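Side-chain contacts in putative D-lactate dehydrogenase (Chlamydomonas reinhardtii, PDB 4ZGS), which probably reduces pyruvate to D-lactate with an NAD cofactor, as a pyruvate reductase of the D-isomer specific 2-hydroxyacid dehydrogenase family: residues Q55-D60 / T350-I355; Y62-P67 / A73-G78; L84-R89 / L300-H305; E97-G102 / H124-V129. All coordinates share one frame; numbering follows the deposited sequence.

Followed from the N terminus, the chain opens contact 1 at 55-60, where a helix ends, and closes it only at 350-355 on the C-terminal helix, so the other three contacts all nest inside that loop. Contact 2 closes at once, joining the end of strand 60-63 to the loop at 73-78. Contact 3 then runs from the loop after strand 81-84 to the loop after strand 286-291 of the six-stranded sheet, enclosing contact 4, in which helix 92-101 meets the chain entering strand 127-129. None cross. Contacts 1 and 4 pack helices at the five-stranded parallel sheet and contact 2 fastens a loop to its edge strand; Ala-101 and Gly-78 link contacts 4 and 2.

Contact 1. Residues Q55-D60 / T350-I355; sequences QKVFTD and TTIQNI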
loop_
_atom_site.group_PDB
_atom_site.type_symbol
_atom_site.label_atom_id
_atom_site.label_comp_id
_atom_site.label_asym_id
_atom_site.label_seq_id
_atom_site.Cartn_x
_atom_site.Cartn_y
_atom_site.Cartn_z
ATOM N N GLN A 55 -33.682 -17.203 0.722
ATOM C CA GLN A 55 -34.871 -16.814 -0.014
ATOM C C GLN A 55 -35.441 -18.021 -0.756
ATOM O O GLN A 55 -36.579 -17.980 -1.218
ATOM C CB GLN A 55 -34.552 -15.666 -0.981
ATOM C CG GLN A 55 -33.701 -14.560 -0.327
ATOM C CD GLN A 55 -33.372 -13.365 -1.243
ATOM O OE1 GLN A 55 -32.217 -13.111 -1.547
ATOM N NE2 GLN A 55 -34.389 -12.602 -1.628
ATOM N N LYS A 56 -34.672 -19.107 -0.826
ATOM C CA LYS A 56 -35.193 -20.372 -1.345
ATOM C C LYS A 56 -36.062 -21.112 -0.325
ATOM O O LYS A 56 -36.903 -21.927 -0.702
ATOM C CB LYS A 56 -34.066 -21.284 -1.838
ATOM C CG LYS A 56 -33.486 -20.847 -3.176
ATOM C CD LYS A 56 -32.344 -21.748 -3.632
ATOM C CE LYS A 56 -31.753 -21.245 -4.950
ATOM N NZ LYS A 56 -30.541 -21.979 -5.412
ATOM N N VAL A 57 -35.860 -20.819 0.955
ATOM C CA VAL A 57 -36.589 -21.466 2.040
ATOM C C VAL A 57 -37.640 -20.548 2.623
ATOM O O VAL A 57 -38.813 -20.902 2.667
ATOM C CB VAL A 57 -35.665 -21.966 3.152
ATOM C CG1 VAL A 57 -36.466 -22.465 4.325
ATOM C CG2 VAL A 57 -34.779 -23.068 2.617
ATOM N N PHE A 58 -37.229 -19.394 3.122
ATOM C CA PHE A 58 -38.186 -18.477 3.734
ATOM C C PHE A 58 -38.716 -17.494 2.695
ATOM O O PHE A 58 -37.962 -16.940 1.901
ATOM C CB PHE A 58 -37.547 -17.752 4.914
ATOM C CG PHE A 58 -36.877 -18.676 5.881
ATOM C CD1 PHE A 58 -37.626 -19.489 6.713
ATOM C CD2 PHE A 58 -35.505 -18.792 5.903
ATOM C CE1 PHE A 58 -37.002 -20.370 7.595
ATOM C CE2 PHE A 58 -34.880 -19.672 6.770
ATOM C CZ PHE A 58 -35.619 -20.448 7.619
ATOM N N THR A 59 -40.031 -17.332 2.679
ATOM C CA THR A 59 -40.716 -16.496 1.707
ATOM C C THR A 59 -40.420 -14.990 1.885
ATOM O O THR A 59 -40.315 -14.254 0.906
ATOM C CB THR A 59 -42.235 -16.724 1.798
ATOM O OG1 THR A 59 -42.879 -16.289 0.592
ATOM C CG2 THR A 59 -42.800 -15.967 2.981
ATOM N N ASP A 60 -40.362 -14.543 3.140
ATOM C CA ASP A 60 -40.078 -13.155 3.503
ATOM C C ASP A 60 -38.838 -13.150 4.354
ATOM O O ASP A 60 -38.826 -13.717 5.449
ATOM C CB ASP A 60 -41.215 -12.495 4.289
ATOM C CG ASP A 60 -42.483 -12.325 3.471
ATOM O OD1 ASP A 60 -42.367 -12.152 2.237
ATOM O OD2 ASP A 60 -43.594 -12.364 4.061
ATOM N N THR A 350 -26.537 -25.036 8.430
ATOM C CA THR A 350 -26.823 -25.306 9.830
ATOM C C THR A 350 -27.795 -24.310 10.442
ATOM O O THR A 350 -28.643 -24.699 11.258
ATOM C CB THR A 350 -25.546 -25.288 10.693
ATOM O OG1 THR A 350 -24.745 -26.445 10.406
ATOM C CG2 THR A 350 -25.910 -25.310 12.185
ATOM N N THR A 351 -27.688 -23.051 10.013
ATOM C CA THR A 351 -28.519 -21.946 10.489
ATOM C C THR A 351 -29.933 -22.085 9.967
ATOM O O THR A 351 -30.888 -21.751 10.665
ATOM C CB THR A 351 -27.942 -20.578 10.035
ATOM O OG1 THR A 351 -26.713 -20.332 10.721
ATOM C CG2 THR A 351 -28.898 -19.399 10.315
ATOM N N ILE A 352 -30.065 -22.559 8.727
ATOM C CA ILE A 352 -31.375 -22.695 8.092
ATOM C C ILE A 352 -32.076 -23.908 8.733
ATOM O O ILE A 352 -33.258 -23.838 9.092
ATOM C CB ILE A 352 -31.242 -22.854 6.558
ATOM C CG1 ILE A 352 -30.737 -21.571 5.905
ATOM C CG2 ILE A 352 -32.541 -23.260 5.929
ATOM C CD1 ILE A 352 -30.512 -21.672 4.403
ATOM N N GLN A 353 -31.310 -24.979 8.945
ATOM C CA GLN A 353 -31.767 -26.184 9.644
ATOM C C GLN A 353 -32.099 -25.851 11.111
ATOM O O GLN A 353 -33.053 -26.373 11.668
ATOM C CB GLN A 353 -30.701 -27.284 9.554
ATOM C CG GLN A 353 -31.048 -28.614 10.230
ATOM C CD GLN A 353 -32.132 -29.445 9.522
ATOM O OE1 GLN A 353 -32.007 -29.797 8.343
ATOM N NE2 GLN A 353 -33.190 -29.777 10.258
ATOM N N ASN A 354 -31.330 -24.955 11.724
ATOM C CA ASN A 354 -31.643 -24.486 13.076
ATOM C C ASN A 354 -33.007 -23.788 13.086
ATOM O O ASN A 354 -33.798 -23.994 14.003
ATOM C CB ASN A 354 -30.589 -23.504 13.614
ATOM C CG ASN A 354 -29.372 -24.195 14.241
ATOM O OD1 ASN A 354 -29.378 -25.404 14.527
ATOM N ND2 ASN A 354 -28.324 -23.404 14.487
ATOM N N ILE A 355 -33.255 -22.936 12.083
ATOM C CA ILE A 355 -34.543 -22.263 11.960
ATOM C C ILE A 355 -35.670 -23.275 11.749
ATOM O O ILE A 355 -36.701 -23.200 12.408
ATOM C CB ILE A 355 -34.631 -21.277 10.771
ATOM C CG1 ILE A 355 -33.464 -20.270 10.713
ATOM C CG2 ILE A 355 -36.034 -20.644 10.761
ATOM C CD1 ILE A 355 -33.292 -19.389 11.920
#
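Val-57 and Ile-352 make the aliphatic half of this contact, their methyls CG2 and CG2 meeting at 4.0 Å where the two side chains cross obliquely. With CG1 anti to the backbone N (chi1 173°), the two methyls of Val-57 part: CG2 faces Ile-352, while CG1 lies over the centre of the Phe-58 ring, 3.8 Å above its plane. One branched side chain thus meets the helix at 350-355 and also covers a face of its neighbour's ring. The aromatic half belongs to Phe-58, whose far rim is directed at the helix. Its CE2 approaches CG2 of Ile-352 at 4.4 Å, and the CZ end faces CB and CG2 of Ile-355, at a modelled spacing too short to be trusted. With an alanine at Phe-58, Ile-355 would probably lose its aromatic partner and CG1 of Val-57 the ring it covers. All of this is apolar packing between the end of helix 44-57, with the residue that follows it, and helix 341-359. Val-32 of helix 26-33 adds to it, touching both Val-57 and Phe-58, while Ile-355 reaches on to Leu-105 and Ala-107 of strand 105-108, so the C-terminal helix lies against the sheet.

Contact 2. Residues Y62-P67 / A73-G78; sequences YFVEPP and AQLARG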
loop_
_atom_site.group_PDB
_atom_site.type_symbol
_atom_site.label_atom_id
_atom_site.label_comp_id
_atom_site.label_asym_id
_atom_site.label_seq_id
_atom_site.Cartn_x
_atom_site.Cartn_y
_atom_site.Cartn_z
ATOM N N TYR A 62 -35.805 -10.338 5.529
ATOM C CA TYR A 62 -35.357 -8.948 5.583
ATOM C C TYR A 62 -33.845 -8.846 5.871
ATOM O O TYR A 62 -33.355 -9.307 6.917
ATOM C CB TYR A 62 -36.141 -8.207 6.658
ATOM C CG TYR A 62 -35.950 -6.699 6.671
ATOM C CD1 TYR A 62 -35.144 -6.058 5.737
ATOM C CD2 TYR A 62 -36.553 -5.923 7.661
ATOM C CE1 TYR A 62 -34.973 -4.687 5.779
ATOM C CE2 TYR A 62 -36.387 -4.582 7.715
ATOM C CZ TYR A 62 -35.600 -3.954 6.776
ATOM O OH TYR A 62 -35.455 -2.582 6.859
ATOM N N PHE A 63 -33.092 -8.275 4.939
ATOM C CA PHE A 63 -31.647 -8.115 5.168
ATOM C C PHE A 63 -31.270 -6.661 5.492
ATOM O O PHE A 63 -31.370 -5.783 4.636
ATOM C CB PHE A 63 -30.868 -8.626 3.952
ATOM C CG PHE A 63 -30.914 -10.131 3.781
ATOM C CD1 PHE A 63 -30.045 -10.949 4.500
ATOM C CD2 PHE A 63 -31.873 -10.730 2.958
ATOM C CE1 PHE A 63 -30.094 -12.353 4.354
ATOM C CE2 PHE A 63 -31.947 -12.130 2.825
ATOM C CZ PHE A 63 -31.059 -12.940 3.524
ATOM N N VAL A 64 -30.886 -6.411 6.748
ATOM C CA VAL A 64 -30.478 -5.076 7.198
ATOM C C VAL A 64 -28.949 -4.945 7.258
ATOM O O VAL A 64 -28.268 -5.773 7.881
ATOM C CB VAL A 64 -31.110 -4.702 8.577
ATOM C CG1 VAL A 64 -32.629 -4.901 8.561
ATOM C CG2 VAL A 64 -30.465 -5.473 9.718
ATOM N N GLU A 65 -28.401 -3.934 6.579
ATOM C CA GLU A 65 -26.949 -3.803 6.536
ATOM C C GLU A 65 -26.304 -3.376 7.854
ATOM O O GLU A 65 -25.366 -4.027 8.298
ATOM C CB GLU A 65 -26.529 -2.883 5.396
ATOM C CG GLU A 65 -27.194 -3.271 4.082
ATOM C CD GLU A 65 -26.658 -2.508 2.878
ATOM O OE1 GLU A 65 -25.916 -1.515 3.063
ATOM O OE2 GLU A 65 -26.962 -2.920 1.738
ATOM N N PRO A 66 -26.821 -2.331 8.520
ATOM C CA PRO A 66 -26.171 -2.014 9.797
ATOM C C PRO A 66 -26.313 -3.136 10.833
ATOM O O PRO A 66 -27.178 -3.986 10.707
ATOM C CB PRO A 66 -26.901 -0.740 10.265
ATOM C CG PRO A 66 -28.199 -0.727 9.529
ATOM C CD PRO A 66 -27.878 -1.359 8.186
ATOM N N PRO A 67 -25.421 -3.155 11.833
ATOM C CA PRO A 67 -25.493 -4.153 12.903
ATOM C C PRO A 67 -26.709 -3.902 13.756
ATOM O O PRO A 67 -27.469 -2.962 13.512
ATOM C CB PRO A 67 -24.219 -3.915 13.711
ATOM C CG PRO A 67 -23.877 -2.457 13.447
ATOM C CD PRO A 67 -24.302 -2.205 12.025
ATOM N N ALA A 73 -33.257 -2.509 16.347
ATOM C CA ALA A 73 -34.017 -3.667 16.778
ATOM C C ALA A 73 -35.468 -3.425 16.418
ATOM O O ALA A 73 -36.232 -4.336 16.144
ATOM C CB ALA A 73 -33.865 -3.881 18.268
ATOM N N GLN A 74 -35.814 -2.156 16.379
ATOM C CA GLN A 74 -37.145 -1.724 16.037
ATOM C C GLN A 74 -37.458 -2.076 14.593
ATOM O O GLN A 74 -38.611 -1.988 14.148
ATOM C CB GLN A 74 -37.240 -0.227 16.303
ATOM C CG GLN A 74 -36.909 0.060 17.770
ATOM C CD GLN A 74 -36.745 1.533 18.084
ATOM O OE1 GLN A 74 -36.397 2.335 17.216
ATOM N NE2 GLN A 74 -36.989 1.897 19.338
ATOM N N LEU A 75 -36.419 -2.492 13.879
ATOM C CA LEU A 75 -36.539 -2.959 12.503
ATOM C C LEU A 75 -37.137 -4.367 12.421
ATOM O O LEU A 75 -37.626 -4.780 11.369
ATOM C CB LEU A 75 -35.163 -2.963 11.814
ATOM C CG LEU A 75 -34.534 -1.650 11.325
ATOM C CD1 LEU A 75 -33.057 -1.881 10.918
ATOM C CD2 LEU A 75 -35.339 -0.973 10.205
ATOM N N ALA A 76 -37.111 -5.078 13.548
ATOM C CA ALA A 76 -37.452 -6.496 13.606
ATOM C C ALA A 76 -38.922 -6.701 13.898
ATOM O O ALA A 76 -39.361 -7.825 14.146
ATOM C CB ALA A 76 -36.603 -7.209 14.647
ATOM N N ARG A 77 -39.667 -5.601 13.882
ATOM C CA ARG A 77 -41.096 -5.601 14.178
ATOM C C ARG A 77 -41.861 -6.522 13.221
ATOM O O ARG A 77 -41.828 -6.342 11.997
ATOM C CB ARG A 77 -41.640 -4.189 14.051
ATOM C CG ARG A 77 -43.042 -3.978 14.519
ATOM C CD ARG A 77 -43.442 -2.612 14.021
ATOM N NE ARG A 77 -42.533 -1.559 14.468
ATOM C CZ ARG A 77 -42.619 -0.292 14.069
ATOM N NH1 ARG A 77 -43.570 0.067 13.215
ATOM N NH2 ARG A 77 -41.749 0.609 14.506
ATOM N N GLY A 78 -42.569 -7.499 13.771
ATOM C CA GLY A 78 -43.334 -8.399 12.935
ATOM C C GLY A 78 -42.564 -9.664 12.614
ATOM O O GLY A 78 -43.146 -10.656 12.211
#
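Tyr-62 and Leu-75 meet at about a right angle, the leucine branch reaching the hydroxyl end of the ring rather than its middle. CD2 of Leu-75 comes within 3.7 Å of Tyr-62 OH, while the backbone O of Leu-75 lies at the ring edge, near its plane, 3.9 Å from CE2. Val-64 takes the other methyl. It and Leu-75 run past each other in opposite directions, with CG1 of Val-64 at 3.9 Å from CD1 of Leu-75. That same CG1 sits 3.5 Å above the Tyr-62 ring plane, offset toward the rim, so the valine touches the tyrosine as well as the leucine. Anti to the carbonyl carbon at chi1 -52°, it is placed where both can reach it. The leucine fork therefore divides its two methyls between Tyr-62 in strand 60-63 and Val-64 just beyond it. Val-64 and Ala-76 also touch Ile-38 of strand 36-39, and Tyr-62 packs on Tyr-62 of the second subunit, so this outermost strand of the sheet takes part in a subunit interface. Chemically, the side chains meet in a largely apolar contact: the Tyr-62 hydroxyl meets a methyl here, and cohesion probably comes mainly from dispersion and the exclusion of water.

Contact 3. Residues L84-R89 / L300-H305; sequences LFVNDR and LFFVDH
Phe-85 turns its ring edge to the face of Phe-302 in a T-shaped pair, centroids 5.7 Å apart and planes at 73°. The pair joins a type I beta turn, Phe-85 to Asp-88, to the loop at 300-305, and so spans the two domains of the dehydrogenase fold. CE2 of Phe-85 is the atom over the face of Phe-302, 4.1 Å from CE1. The opposite face of Phe-302 carries CB of Phe-301, 3.8 Å above the plane and offset toward the rim. Val-86 fills the angle of the T: its CG1 lies over one face of the Phe-85 ring near the rim, and reaches CE2 of Phe-302 at 3.5 Å. Rotation about CA-CB sets this methyl between the backbone N and the carbonyl carbon (chi1 65°), where it can serve both rings. Asn-87 approaches the base of Phe-302 with its amide end. A serine in place of Phe-302 would probably leave the edge of Phe-85 without its aromatic face and open a gap beside CG1 of Val-86. Phe-302 also meets the ring of His-335, and its side chain is about 7 Å from a bound NAD, which places the contact near the cofactor; Leu-168 of the third subunit packs on both phenylalanines. Each loop is braced from within. Asp-88 uses the anti lone pair of OD2 to hold Phe-85 N at 2.8 Å, and His-305 gives NE2 to Leu-300 O at 3.0 Å, in the carbonyl plane and on a lone pair.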
loop_
_atom_site.group_PDB
_atom_site.type_symbol
_atom_site.label_atom_id
_atom_site.label_comp_id
_atom_site.label_asym_id
_atom_site.label_seq_id
_atom_site.Cartn_x
_atom_site.Cartn_y
_atom_site.Cartn_z
ATOM N N LEU A 84 -28.154 -13.049 13.591
ATOM C CA LEU A 84 -27.143 -12.181 14.168
ATOM C C LEU A 84 -25.765 -12.815 14.030
ATOM O O LEU A 84 -25.631 -14.013 13.798
ATOM C CB LEU A 84 -27.430 -11.946 15.657
ATOM C CG LEU A 84 -28.500 -10.986 16.164
ATOM C CD1 LEU A 84 -29.738 -11.076 15.311
ATOM C CD2 LEU A 84 -28.824 -11.314 17.615
ATOM N N PHE A 85 -24.742 -11.994 14.213
ATOM C CA PHE A 85 -23.362 -12.403 14.089
ATOM C C PHE A 85 -22.659 -11.900 15.336
ATOM O O PHE A 85 -23.293 -11.270 16.196
ATOM C CB PHE A 85 -22.747 -11.868 12.794
ATOM C CG PHE A 85 -21.390 -12.431 12.474
ATOM C CD1 PHE A 85 -21.155 -13.806 12.502
ATOM C CD2 PHE A 85 -20.348 -11.575 12.110
ATOM C CE1 PHE A 85 -19.898 -14.325 12.204
ATOM C CE2 PHE A 85 -19.096 -12.078 11.802
ATOM C CZ PHE A 85 -18.868 -13.465 11.847
ATOM N N VAL A 86 -21.370 -12.210 15.454
ATOM C CA VAL A 86 -20.612 -11.928 16.664
ATOM C C VAL A 86 -20.580 -10.427 16.968
ATOM O O VAL A 86 -20.585 -10.034 18.132
ATOM C CB VAL A 86 -19.167 -12.480 16.547
ATOM C CG1 VAL A 86 -18.413 -11.757 15.450
ATOM C CG2 VAL A 86 -18.426 -12.391 17.875
ATOM N N ASN A 87 -20.530 -9.598 15.926
ATOM C CA ASN A 87 -20.466 -8.136 16.075
ATOM C C ASN A 87 -21.785 -7.418 16.427
ATOM O O ASN A 87 -21.779 -6.215 16.639
ATOM C CB ASN A 87 -19.883 -7.490 14.807
ATOM C CG ASN A 87 -20.739 -7.732 13.565
ATOM O OD1 ASN A 87 -21.606 -8.615 13.534
ATOM N ND2 ASN A 87 -20.494 -6.930 12.527
ATOM N N ASP A 88 -22.918 -8.121 16.365
ATOM C CA ASP A 88 -24.258 -7.549 16.651
ATOM C C ASP A 88 -24.567 -7.401 18.143
ATOM O O ASP A 88 -24.119 -8.214 18.929
ATOM C CB ASP A 88 -25.311 -8.412 15.974
ATOM C CG ASP A 88 -25.288 -8.258 14.468
ATOM O OD1 ASP A 88 -25.344 -7.108 13.967
ATOM O OD2 ASP A 88 -25.145 -9.297 13.781
ATOM N N ARG A 89 -25.342 -6.401 18.564
ATOM C CA ARG A 89 -25.632 -6.328 20.004
ATOM C C ARG A 89 -26.889 -7.079 20.382
ATOM O O ARG A 89 -27.955 -6.803 19.831
ATOM C CB ARG A 89 -25.867 -4.879 20.484
ATOM C CG ARG A 89 -24.722 -3.914 20.669
ATOM C CD ARG A 89 -25.210 -2.523 21.099
ATOM N NE ARG A 89 -24.104 -1.570 20.990
ATOM C CZ ARG A 89 -24.166 -0.245 21.202
ATOM N NH1 ARG A 89 -25.305 0.378 21.568
ATOM N NH2 ARG A 89 -23.051 0.485 21.050
ATOM N N LEU A 300 -13.143 -3.310 17.615
ATOM C CA LEU A 300 -11.993 -3.236 16.705
ATOM C C LEU A 300 -12.205 -4.051 15.417
ATOM O O LEU A 300 -12.129 -3.511 14.312
ATOM C CB LEU A 300 -10.715 -3.691 17.416
ATOM C CG LEU A 300 -9.380 -3.534 16.676
ATOM C CD1 LEU A 300 -9.070 -2.076 16.352
ATOM C CD2 LEU A 300 -8.215 -4.202 17.436
ATOM N N PHE A 301 -12.400 -5.357 15.543
ATOM C CA PHE A 301 -12.565 -6.193 14.349
ATOM C C PHE A 301 -13.949 -6.126 13.668
ATOM O O PHE A 301 -14.953 -5.717 14.256
ATOM C CB PHE A 301 -12.223 -7.644 14.664
ATOM C CG PHE A 301 -10.753 -7.947 14.622
ATOM C CD1 PHE A 301 -9.856 -7.243 15.411
ATOM C CD2 PHE A 301 -10.258 -8.941 13.776
ATOM C CE1 PHE A 301 -8.481 -7.538 15.369
ATOM C CE2 PHE A 301 -8.892 -9.243 13.731
ATOM C CZ PHE A 301 -8.005 -8.541 14.528
ATOM N N PHE A 302 -13.968 -6.547 12.409
ATOM C CA PHE A 302 -15.169 -6.548 11.575
ATOM C C PHE A 302 -15.705 -5.147 11.276
ATOM O O PHE A 302 -16.839 -4.984 10.834
ATOM C CB PHE A 302 -16.280 -7.343 12.249
ATOM C CG PHE A 302 -15.856 -8.669 12.813
ATOM C CD1 PHE A 302 -15.548 -9.730 11.976
ATOM C CD2 PHE A 302 -15.825 -8.867 14.186
ATOM C CE1 PHE A 302 -15.188 -10.955 12.499
ATOM C CE2 PHE A 302 -15.478 -10.093 14.718
ATOM C CZ PHE A 302 -15.157 -11.143 13.877
ATOM N N VAL A 303 -14.857 -4.150 11.445
ATOM C CA VAL A 303 -15.204 -2.782 11.119
ATOM C C VAL A 303 -14.134 -2.216 10.194
ATOM O O VAL A 303 -12.939 -2.451 10.403
ATOM C CB VAL A 303 -15.290 -1.879 12.344
ATOM C CG1 VAL A 303 -15.499 -0.444 11.883
ATOM C CG2 VAL A 303 -16.403 -2.316 13.278
ATOM N N ASP A 304 -14.553 -1.486 9.166
ATOM C CA ASP A 304 -13.583 -0.736 8.407
ATOM C C ASP A 304 -13.500 0.661 9.000
ATOM O O ASP A 304 -14.343 1.497 8.735
ATOM C CB ASP A 304 -13.978 -0.654 6.931
ATOM C CG ASP A 304 -13.073 0.288 6.141
ATOM O OD1 ASP A 304 -12.010 0.707 6.654
ATOM O OD2 ASP A 304 -13.437 0.640 5.008
ATOM N N HIS A 305 -12.428 0.938 9.721
ATOM C CA HIS A 305 -12.274 2.233 10.388
ATOM C C HIS A 305 -11.838 3.329 9.418
ATOM O O HIS A 305 -11.791 4.481 9.810
ATOM C CB HIS A 305 -11.275 2.143 11.542
ATOM C CG HIS A 305 -11.675 1.153 12.591
ATOM N ND1 HIS A 305 -12.621 1.427 13.553
ATOM C CD2 HIS A 305 -11.262 -0.116 12.822
ATOM C CE1 HIS A 305 -12.779 0.371 14.333
ATOM N NE2 HIS A 305 -11.962 -0.576 13.915
#

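Contact 4. Residues E97-G102 / H124-V129; sequences ELAKAG and HGVRVV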
loop_
_atom_site.group_PDB
_atom_site.type_symbol
_atom_site.label_atom_id
_atom_site.label_comp_id
_atom_site.label_asym_id
_atom_site.label_seq_id
_atom_site.Cartn_x
_atom_site.Cartn_y
_atom_site.Cartn_z
ATOM N N GLU A 97 -36.204 -5.068 23.233
ATOM C CA GLU A 97 -36.930 -4.522 22.101
ATOM C C GLU A 97 -37.221 -5.551 21.024
ATOM O O GLU A 97 -38.271 -5.494 20.383
ATOM C CB GLU A 97 -36.131 -3.359 21.494
ATOM C CG GLU A 97 -36.015 -2.189 22.442
ATOM C CD GLU A 97 -37.360 -1.771 22.944
ATOM O OE1 GLU A 97 -38.272 -1.662 22.104
ATOM O OE2 GLU A 97 -37.523 -1.596 24.171
ATOM N N LEU A 98 -36.372 -6.568 20.934
ATOM C CA LEU A 98 -36.628 -7.668 20.016
ATOM C C LEU A 98 -37.790 -8.509 20.484
ATOM O O LEU A 98 -38.571 -8.985 19.667
ATOM C CB LEU A 98 -35.395 -8.560 19.839
ATOM C CG LEU A 98 -34.240 -7.963 19.042
ATOM C CD1 LEU A 98 -33.063 -8.944 18.914
ATOM C CD2 LEU A 98 -34.761 -7.543 17.680
ATOM N N ALA A 99 -37.914 -8.675 21.794
ATOM C CA ALA A 99 -39.020 -9.445 22.331
ATOM C C ALA A 99 -40.360 -8.825 21.941
ATOM O O ALA A 99 -41.247 -9.517 21.435
ATOM C CB ALA A 99 -38.908 -9.554 23.856
ATOM N N LYS A 100 -40.473 -7.512 22.114
ATOM C CA LYS A 100 -41.715 -6.793 21.839
ATOM C C LYS A 100 -41.967 -6.634 20.351
ATOM O O LYS A 100 -43.102 -6.417 19.924
ATOM C CB LYS A 100 -41.673 -5.426 22.506
ATOM C CG LYS A 100 -40.830 -5.434 23.760
ATOM C CD LYS A 100 -41.398 -6.387 24.806
ATOM C CE LYS A 100 -42.591 -5.790 25.530
ATOM N NZ LYS A 100 -43.003 -6.659 26.663
ATOM N N ALA A 101 -40.902 -6.754 19.565
ATOM C CA ALA A 101 -41.038 -6.805 18.120
ATOM C C ALA A 101 -41.721 -8.106 17.712
ATOM O O ALA A 101 -42.366 -8.179 16.666
ATOM C CB ALA A 101 -39.662 -6.674 17.444
ATOM N N GLY A 102 -41.625 -9.121 18.567
ATOM C CA GLY A 102 -42.241 -10.392 18.254
ATOM C C GLY A 102 -41.308 -11.545 17.953
ATOM O O GLY A 102 -41.780 -12.664 17.772
ATOM N N HIS A 124 -37.494 -12.627 28.503
ATOM C CA HIS A 124 -38.355 -12.113 27.437
ATOM C C HIS A 124 -38.886 -13.153 26.442
ATOM O O HIS A 124 -39.522 -12.789 25.449
ATOM C CB HIS A 124 -37.632 -10.983 26.710
ATOM C CG HIS A 124 -37.422 -9.778 27.571
ATOM N ND1 HIS A 124 -36.425 -9.709 28.521
ATOM C CD2 HIS A 124 -38.111 -8.618 27.665
ATOM C CE1 HIS A 124 -36.493 -8.546 29.143
ATOM N NE2 HIS A 124 -37.507 -7.865 28.642
ATOM N N GLY A 125 -38.598 -14.430 26.676
ATOM C CA GLY A 125 -39.190 -15.479 25.863
ATOM C C GLY A 125 -38.465 -15.728 24.555
ATOM O O GLY A 125 -38.963 -16.416 23.661
ATOM N N VAL A 126 -37.291 -15.128 24.423
ATOM C CA VAL A 126 -36.468 -15.300 23.233
ATOM C C VAL A 126 -35.510 -16.503 23.370
ATOM O O VAL A 126 -34.820 -16.638 24.385
ATOM C CB VAL A 126 -35.661 -14.001 22.948
ATOM C CG1 VAL A 126 -34.799 -14.131 21.662
ATOM C CG2 VAL A 126 -36.605 -12.802 22.877
ATOM N N ARG A 127 -35.468 -17.369 22.357
ATOM C CA ARG A 127 -34.568 -18.526 22.379
ATOM C C ARG A 127 -33.412 -18.279 21.423
ATOM O O ARG A 127 -33.603 -17.725 20.335
ATOM C CB ARG A 127 -35.297 -19.809 21.996
ATOM C CG ARG A 127 -36.489 -20.082 22.860
ATOM C CD ARG A 127 -37.214 -21.322 22.434
ATOM N NE ARG A 127 -36.419 -22.528 22.582
ATOM C CZ ARG A 127 -36.872 -23.737 22.267
ATOM N NH1 ARG A 127 -38.109 -23.878 21.803
ATOM N NH2 ARG A 127 -36.104 -24.805 22.434
ATOM N N VAL A 128 -32.221 -18.697 21.835
ATOM C CA VAL A 128 -31.023 -18.467 21.064
ATOM C C VAL A 128 -30.448 -19.770 20.501
ATOM O O VAL A 128 -30.198 -20.731 21.234
ATOM C CB VAL A 128 -29.950 -17.748 21.903
ATOM C CG1 VAL A 128 -28.714 -17.508 21.064
ATOM C CG2 VAL A 128 -30.482 -16.418 22.445
ATOM N N VAL A 129 -30.197 -19.782 19.199
ATOM C CA VAL A 129 -29.622 -20.949 18.569
ATOM C C VAL A 129 -28.309 -20.503 17.889
ATOM O O VAL A 129 -27.985 -19.319 17.877
ATOM C CB VAL A 129 -30.623 -21.568 17.610
ATOM C CG1 VAL A 129 -30.195 -21.374 16.176
ATOM C CG2 VAL A 129 -30.787 -23.021 17.937
#
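His-124 and Val-126 both converge on the methyl of Ala-99, and their torsions decide what lies beside it. The backbone directs CB of His-124 at Ala-99, and CG, anti to the carbonyl carbon (chi1 -67°), carries the imidazole obliquely past the same methyl. In Val-126, chi1 of -178° sets CG1 anti to the backbone N and brings CG2 round to the helix. CB of Ala-99 consequently receives CB of His-124 at 3.4 Å and CG2 of Val-126 at 4.1 Å. From the imidazole, CD2 lies 4.0 Å from the same Ala-99 CB. With so small a side chain on the helix, the backbones come close: CA of Ala-99 and CA of His-124 are 5.8 Å apart. The polar side of the histidine is engaged elsewhere, ND1 bonding to Ala-120 O one turn back in helix 118-124. Lys-100 brings NZ to 6.0 Å from NE2 of His-124, too far for a bond. Val-126 continues inward onto Ile-106 and Cys-121. Both helices end in Schellman motifs, with Gly-102 and Gly-125 taking positive phi; at the first, Gly-102 N bonds to Ala-99 O at 2.9 Å. Two helix ends packed side by side, each followed by a parallel strand (105-108 and 127-129), are what successive beta-alpha-beta crossovers produce in an open alpha/beta sheet, here the five-stranded one with order 2-1-3-4-5.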